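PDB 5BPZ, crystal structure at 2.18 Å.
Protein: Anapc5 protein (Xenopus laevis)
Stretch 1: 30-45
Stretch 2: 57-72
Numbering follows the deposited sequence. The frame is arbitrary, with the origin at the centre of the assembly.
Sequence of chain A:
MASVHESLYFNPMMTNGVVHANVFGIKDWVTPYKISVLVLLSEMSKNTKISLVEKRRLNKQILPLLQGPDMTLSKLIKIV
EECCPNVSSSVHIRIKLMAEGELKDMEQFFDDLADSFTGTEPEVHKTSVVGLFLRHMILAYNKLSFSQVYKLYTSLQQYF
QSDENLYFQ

Stretch 1 (30-45) VTPYKISVLVLLSEMS
Stretch 2 (57-72) RLNKQILPLLQGPDMT

Packing of residues 30-45 against residues 57-72 in Xenopus laevis Anapc5. Stretch 1 enters from an extended Val-30 and Thr-31 (phi/psi -125/165°), the latter at the N-cap position, and is helical from Pro-32 through Ser-45, with regular i to i-4 backbone bonds from N to O. Stretch 2 is helical from Arg-57 to Gln-67 but kinked: Pro-64 has no amide hydrogen to give, and Leu-65 N turns instead to Ile-62 O (3.0 Å). Gly-68 (-78/-179°) leaves the helix, its N still held by Pro-64 O at 2.8 Å, and Pro-69 to Thr-72 continue extended. The helices run nearly antiparallel, at 161°, with axes 10.4 Å apart at closest approach. The register pairs Tyr-33 with Asp-70 (CA to CA 5.8 Å), Val-37 with Leu-66 (CA to CA 7.1 Å) and Met-44 with Asn-59 (CA to CA 8.0 Å), so the backbones are closer at the start of helix 32-45 than at Met-44. Together the stretches bury 702 Å².

Apolar packing fills the helical interface. Val-37, Leu-40 and Met-44 point toward stretch 2, while Leu-41 leaves sideways and brings its end nearer. Val-37 (chi1 t) sets CG1 3.7 Å from Leu-66 CD1; Leu-66 (chi1 m, chi2 p) starts away from stretch 1, and its end returns to make this contact. Leu-40 (t, p) brings CD2 against two partners, 3.8 Å from Leu-65 CD1 and 3.9 Å from Ile-62 CG1. Ile-62, with chi1 off the wells at -112° and chi2 p, also lies with CG2 4.1 Å from Leu-41 CD2 (Leu-41 m, t). Met-44 (m, t, p) lays SD 3.8 Å from Ile-62 CG1, and its CE reaches Leu-58 CB at 3.7 Å.

Aromatic contacts centre on Tyr-33 (chi1 t, chi2 76°), which has the largest area covered by the opposing stretch. Asp-70 CA sits over one ring face, 4.0 Å from the Tyr-33 ring centroid and 25° off the normal, a CH-pi contact; Met-71 N lies over the same face. Met-71 (p, t, p) packs CG 3.4 Å from Tyr-33 CE1, and its SD lies obliquely, 5.3 Å from the ring centroid.

Hydrogen bonds and charge fasten the N-terminal end of helix 32-45. Tyr-33 OH donates to Leu-65 O at 2.7 Å, near the ring plane; the residue four on, Pro-69, has no amide hydrogen to give this carbonyl, so the hydroxyl can take its place. Thr-31 (chi1 p) donates from OG1 to Asp-70 OD2 at 2.7 Å. Asp-70 (chi1 m, chi2 23°) also receives Lys-34 NZ at OD1, 3.5 Å away, a salt bridge whose hydrogen bond is weak; Lys-34 chi angles are -64, -95, -151 and -68°.

Two waters complete the polar end. One accepts from Tyr-33 N (3.0 Å from its oxygen) and donates to Asp-70 OD2 (3.1 Å from its oxygen). The other donates to Tyr-33 OH (2.8 Å from its oxygen) and Pro-69 O (2.7 Å from its oxygen).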

# COMPACT_ATOMS: atom_id res chain seq x y z
N VAL A 30 -2.49 9.28 7.32
CA VAL A 30 -1.75 8.14 6.78
C VAL A 30 -1.93 7.00 7.78
O VAL A 30 -1.57 7.15 8.95
CB VAL A 30 -0.24 8.47 6.55
CG1 VAL A 30 0.51 7.25 6.01
CG2 VAL A 30 -0.08 9.65 5.60
N THR A 31 -2.52 5.88 7.33
CA THR A 31 -2.77 4.71 8.18
C THR A 31 -2.14 3.44 7.55
O THR A 31 -1.84 3.46 6.35
CB THR A 31 -4.29 4.51 8.39
OG1 THR A 31 -4.93 4.39 7.12
CG2 THR A 31 -4.94 5.60 9.23
N PRO A 32 -1.99 2.31 8.31
CA PRO A 32 -1.47 1.07 7.70
C PRO A 32 -2.27 0.57 6.48
O PRO A 32 -1.67 -0.02 5.58
CB PRO A 32 -1.49 0.06 8.84
CG PRO A 32 -1.58 0.86 10.09
CD PRO A 32 -2.29 2.12 9.75
N TYR A 33 -3.59 0.83 6.42
CA TYR A 33 -4.41 0.47 5.26
C TYR A 33 -3.96 1.28 4.03
O TYR A 33 -3.83 0.72 2.93
CB TYR A 33 -5.92 0.72 5.52
CG TYR A 33 -6.74 0.69 4.25
CD1 TYR A 33 -7.05 -0.51 3.62
CD2 TYR A 33 -7.16 1.87 3.64
CE1 TYR A 33 -7.77 -0.54 2.43
CE2 TYR A 33 -7.87 1.85 2.44
CZ TYR A 33 -8.19 0.64 1.85
OH TYR A 33 -8.89 0.61 0.67
N LYS A 34 -3.75 2.61 4.22
CA LYS A 34 -3.33 3.54 3.16
C LYS A 34 -1.95 3.14 2.62
O LYS A 34 -1.74 3.22 1.41
CB LYS A 34 -3.31 4.99 3.66
CG LYS A 34 -4.68 5.54 4.06
CD LYS A 34 -5.37 6.31 2.94
CE LYS A 34 -6.29 7.39 3.46
NZ LYS A 34 -7.48 6.84 4.16
N ILE A 35 -1.04 2.67 3.50
CA ILE A 35 0.31 2.18 3.17
C ILE A 35 0.18 0.94 2.28
O ILE A 35 0.85 0.83 1.25
CB ILE A 35 1.12 1.89 4.47
CG1 ILE A 35 1.50 3.21 5.19
CG2 ILE A 35 2.38 1.06 4.17
CD1 ILE A 35 2.01 3.03 6.70
N SER A 36 -0.74 0.05 2.66
CA SER A 36 -1.05 -1.19 1.94
C SER A 36 -1.58 -0.90 0.52
O SER A 36 -1.25 -1.61 -0.43
CB SER A 36 -2.02 -2.02 2.76
OG SER A 36 -1.46 -2.27 4.04
N VAL A 37 -2.34 0.19 0.38
CA VAL A 37 -2.86 0.66 -0.92
C VAL A 37 -1.69 1.19 -1.78
O VAL A 37 -1.62 0.89 -2.97
CB VAL A 37 -4.02 1.66 -0.76
CG1 VAL A 37 -4.43 2.25 -2.10
CG2 VAL A 37 -5.22 0.98 -0.09
N LEU A 38 -0.75 1.92 -1.15
CA LEU A 38 0.46 2.41 -1.82
C LEU A 38 1.29 1.23 -2.31
O LEU A 38 1.75 1.26 -3.45
CB LEU A 38 1.29 3.32 -0.89
CG LEU A 38 0.67 4.66 -0.48
CD1 LEU A 38 1.49 5.32 0.61
CD2 LEU A 38 0.51 5.62 -1.69
N VAL A 39 1.46 0.18 -1.48
CA VAL A 39 2.17 -1.08 -1.79
C VAL A 39 1.46 -1.72 -3.01
O VAL A 39 2.13 -2.14 -3.96
CB VAL A 39 2.20 -2.04 -0.57
CG1 VAL A 39 2.59 -3.46 -0.98
CG2 VAL A 39 3.14 -1.52 0.53
N LEU A 40 0.12 -1.77 -2.98
CA LEU A 40 -0.67 -2.30 -4.08
C LEU A 40 -0.45 -1.50 -5.37
O LEU A 40 -0.23 -2.11 -6.43
CB LEU A 40 -2.15 -2.38 -3.71
CG LEU A 40 -3.14 -2.65 -4.85
CD1 LEU A 40 -2.94 -4.04 -5.45
CD2 LEU A 40 -4.55 -2.49 -4.37
N LEU A 41 -0.46 -0.16 -5.28
CA LEU A 41 -0.23 0.68 -6.45
C LEU A 41 1.17 0.46 -7.01
O LEU A 41 1.33 0.31 -8.22
CB LEU A 41 -0.48 2.17 -6.14
CG LEU A 41 -1.94 2.56 -5.93
CD1 LEU A 41 -2.04 3.94 -5.25
CD2 LEU A 41 -2.72 2.55 -7.25
N SER A 42 2.16 0.33 -6.12
CA SER A 42 3.55 0.07 -6.51
C SER A 42 3.68 -1.29 -7.22
O SER A 42 4.26 -1.36 -8.31
CB SER A 42 4.46 0.13 -5.29
OG SER A 42 5.81 -0.12 -5.65
N GLU A 43 3.12 -2.36 -6.60
CA GLU A 43 3.14 -3.72 -7.14
C GLU A 43 2.39 -3.84 -8.46
O GLU A 43 2.80 -4.62 -9.32
CB GLU A 43 2.63 -4.75 -6.12
CG GLU A 43 3.58 -4.95 -4.94
CD GLU A 43 5.03 -5.21 -5.30
OE1 GLU A 43 5.29 -6.14 -6.11
OE2 GLU A 43 5.91 -4.46 -4.82
N MET A 44 1.33 -3.04 -8.64
CA MET A 44 0.57 -3.04 -9.88
C MET A 44 1.40 -2.48 -11.04
O MET A 44 1.38 -3.05 -12.12
CB MET A 44 -0.74 -2.26 -9.73
CG MET A 44 -1.86 -3.09 -9.18
SD MET A 44 -3.25 -2.06 -8.62
CE MET A 44 -4.05 -1.75 -10.21
N SER A 45 2.15 -1.39 -10.80
CA SER A 45 2.97 -0.77 -11.84
C SER A 45 4.16 -1.63 -12.25
O SER A 45 4.59 -1.56 -13.39
CB SER A 45 3.41 0.64 -11.44
OG SER A 45 4.19 0.63 -10.25
N ARG A 57 -6.32 -0.52 -17.18
CA ARG A 57 -7.67 -1.01 -16.90
C ARG A 57 -7.78 -1.34 -15.41
O ARG A 57 -8.73 -0.91 -14.77
CB ARG A 57 -8.00 -2.28 -17.72
CG ARG A 57 -8.10 -2.06 -19.23
CD ARG A 57 -8.61 -3.30 -19.94
NE ARG A 57 -8.64 -3.11 -21.39
CZ ARG A 57 -8.02 -3.89 -22.27
NH1 ARG A 57 -7.31 -4.93 -21.86
NH2 ARG A 57 -8.09 -3.62 -23.57
N LEU A 58 -6.78 -2.06 -14.86
CA LEU A 58 -6.75 -2.43 -13.45
C LEU A 58 -6.68 -1.24 -12.49
O LEU A 58 -7.30 -1.30 -11.43
CB LEU A 58 -5.63 -3.43 -13.16
CG LEU A 58 -5.87 -4.85 -13.66
CD1 LEU A 58 -4.68 -5.71 -13.39
CD2 LEU A 58 -7.11 -5.48 -13.04
N ASN A 59 -5.98 -0.15 -12.89
CA ASN A 59 -5.89 1.08 -12.10
C ASN A 59 -7.26 1.76 -11.97
O ASN A 59 -7.49 2.46 -10.99
CB ASN A 59 -4.87 2.06 -12.69
CG ASN A 59 -3.43 1.80 -12.28
OD1 ASN A 59 -2.54 1.66 -13.12
ND2 ASN A 59 -3.17 1.75 -10.98
N LYS A 60 -8.16 1.56 -12.97
CA LYS A 60 -9.52 2.10 -12.95
C LYS A 60 -10.37 1.27 -11.96
O LYS A 60 -11.14 1.83 -11.19
CB LYS A 60 -10.18 2.03 -14.35
CG LYS A 60 -9.49 2.85 -15.44
CD LYS A 60 -10.05 2.52 -16.82
CE LYS A 60 -9.23 3.07 -17.96
NZ LYS A 60 -9.49 4.52 -18.19
N GLN A 61 -10.22 -0.06 -12.00
CA GLN A 61 -10.95 -1.01 -11.16
C GLN A 61 -10.61 -0.83 -9.66
O GLN A 61 -11.47 -1.07 -8.81
CB GLN A 61 -10.66 -2.45 -11.64
CG GLN A 61 -11.52 -3.54 -11.01
CD GLN A 61 -11.50 -4.84 -11.78
OE1 GLN A 61 -10.44 -5.36 -12.17
NE2 GLN A 61 -12.67 -5.42 -12.01
N ILE A 62 -9.38 -0.37 -9.37
CA ILE A 62 -8.83 -0.20 -8.02
C ILE A 62 -9.24 1.12 -7.34
O ILE A 62 -9.19 1.19 -6.11
CB ILE A 62 -7.28 -0.41 -8.09
CG1 ILE A 62 -6.86 -1.70 -7.36
CG2 ILE A 62 -6.43 0.80 -7.65
CD1 ILE A 62 -7.44 -3.01 -7.97
N LEU A 63 -9.69 2.14 -8.12
CA LEU A 63 -10.07 3.47 -7.61
C LEU A 63 -10.93 3.49 -6.32
O LEU A 63 -10.56 4.28 -5.44
CB LEU A 63 -10.71 4.35 -8.70
CG LEU A 63 -9.79 4.79 -9.86
CD1 LEU A 63 -10.46 5.83 -10.72
CD2 LEU A 63 -8.44 5.32 -9.35
N PRO A 64 -12.00 2.65 -6.11
CA PRO A 64 -12.74 2.71 -4.82
C PRO A 64 -11.91 2.44 -3.55
O PRO A 64 -12.33 2.85 -2.47
CB PRO A 64 -13.83 1.64 -5.00
CG PRO A 64 -13.99 1.51 -6.47
CD PRO A 64 -12.61 1.66 -7.01
N LEU A 65 -10.76 1.75 -3.66
CA LEU A 65 -9.85 1.46 -2.54
C LEU A 65 -9.13 2.73 -2.06
O LEU A 65 -8.80 2.84 -0.88
CB LEU A 65 -8.82 0.39 -2.93
CG LEU A 65 -9.34 -1.03 -3.19
CD1 LEU A 65 -8.21 -1.94 -3.65
CD2 LEU A 65 -10.03 -1.63 -1.95
N LEU A 66 -8.89 3.67 -2.98
CA LEU A 66 -8.20 4.94 -2.73
C LEU A 66 -9.16 5.95 -2.11
O LEU A 66 -8.74 6.82 -1.34
CB LEU A 66 -7.68 5.48 -4.07
CG LEU A 66 -6.31 5.00 -4.58
CD1 LEU A 66 -6.31 3.52 -4.96
CD2 LEU A 66 -5.91 5.78 -5.80
N GLN A 67 -10.45 5.83 -2.45
CA GLN A 67 -11.53 6.72 -2.03
C GLN A 67 -12.34 6.23 -0.82
O GLN A 67 -12.93 7.05 -0.11
CB GLN A 67 -12.47 6.97 -3.23
CG GLN A 67 -11.77 7.63 -4.43
CD GLN A 67 -12.62 7.62 -5.67
OE1 GLN A 67 -12.46 6.77 -6.55
NE2 GLN A 67 -13.51 8.60 -5.79
N GLY A 68 -12.38 4.92 -0.60
CA GLY A 68 -13.16 4.30 0.46
C GLY A 68 -12.60 4.37 1.86
O GLY A 68 -11.52 4.94 2.08
N PRO A 69 -13.32 3.78 2.85
CA PRO A 69 -12.80 3.79 4.23
C PRO A 69 -11.77 2.69 4.45
O PRO A 69 -11.60 1.82 3.60
CB PRO A 69 -14.05 3.59 5.09
CG PRO A 69 -15.08 2.99 4.18
CD PRO A 69 -14.60 3.05 2.75
N ASP A 70 -11.05 2.75 5.59
CA ASP A 70 -10.03 1.76 5.96
C ASP A 70 -10.66 0.40 6.19
O ASP A 70 -11.79 0.32 6.68
CB ASP A 70 -9.27 2.20 7.23
CG ASP A 70 -8.20 3.26 7.03
OD1 ASP A 70 -8.26 4.01 6.02
OD2 ASP A 70 -7.31 3.36 7.89
N MET A 71 -9.95 -0.65 5.82
CA MET A 71 -10.39 -2.03 6.04
C MET A 71 -9.19 -2.83 6.54
O MET A 71 -8.07 -2.36 6.45
CB MET A 71 -10.99 -2.63 4.74
CG MET A 71 -9.96 -2.90 3.66
SD MET A 71 -10.62 -3.46 2.07
CE MET A 71 -11.77 -2.15 1.69
N THR A 72 -9.42 -4.05 7.06
CA THR A 72 -8.35 -4.92 7.54
C THR A 72 -7.47 -5.37 6.35
O THR A 72 -7.93 -5.37 5.20
CB THR A 72 -8.95 -6.15 8.24
OG1 THR A 72 -9.63 -6.95 7.28
CG2 THR A 72 -9.87 -5.80 9.42
O HOH W 1 -5.39 1.10 8.77
O HOH W 2 -11.60 1.30 0.98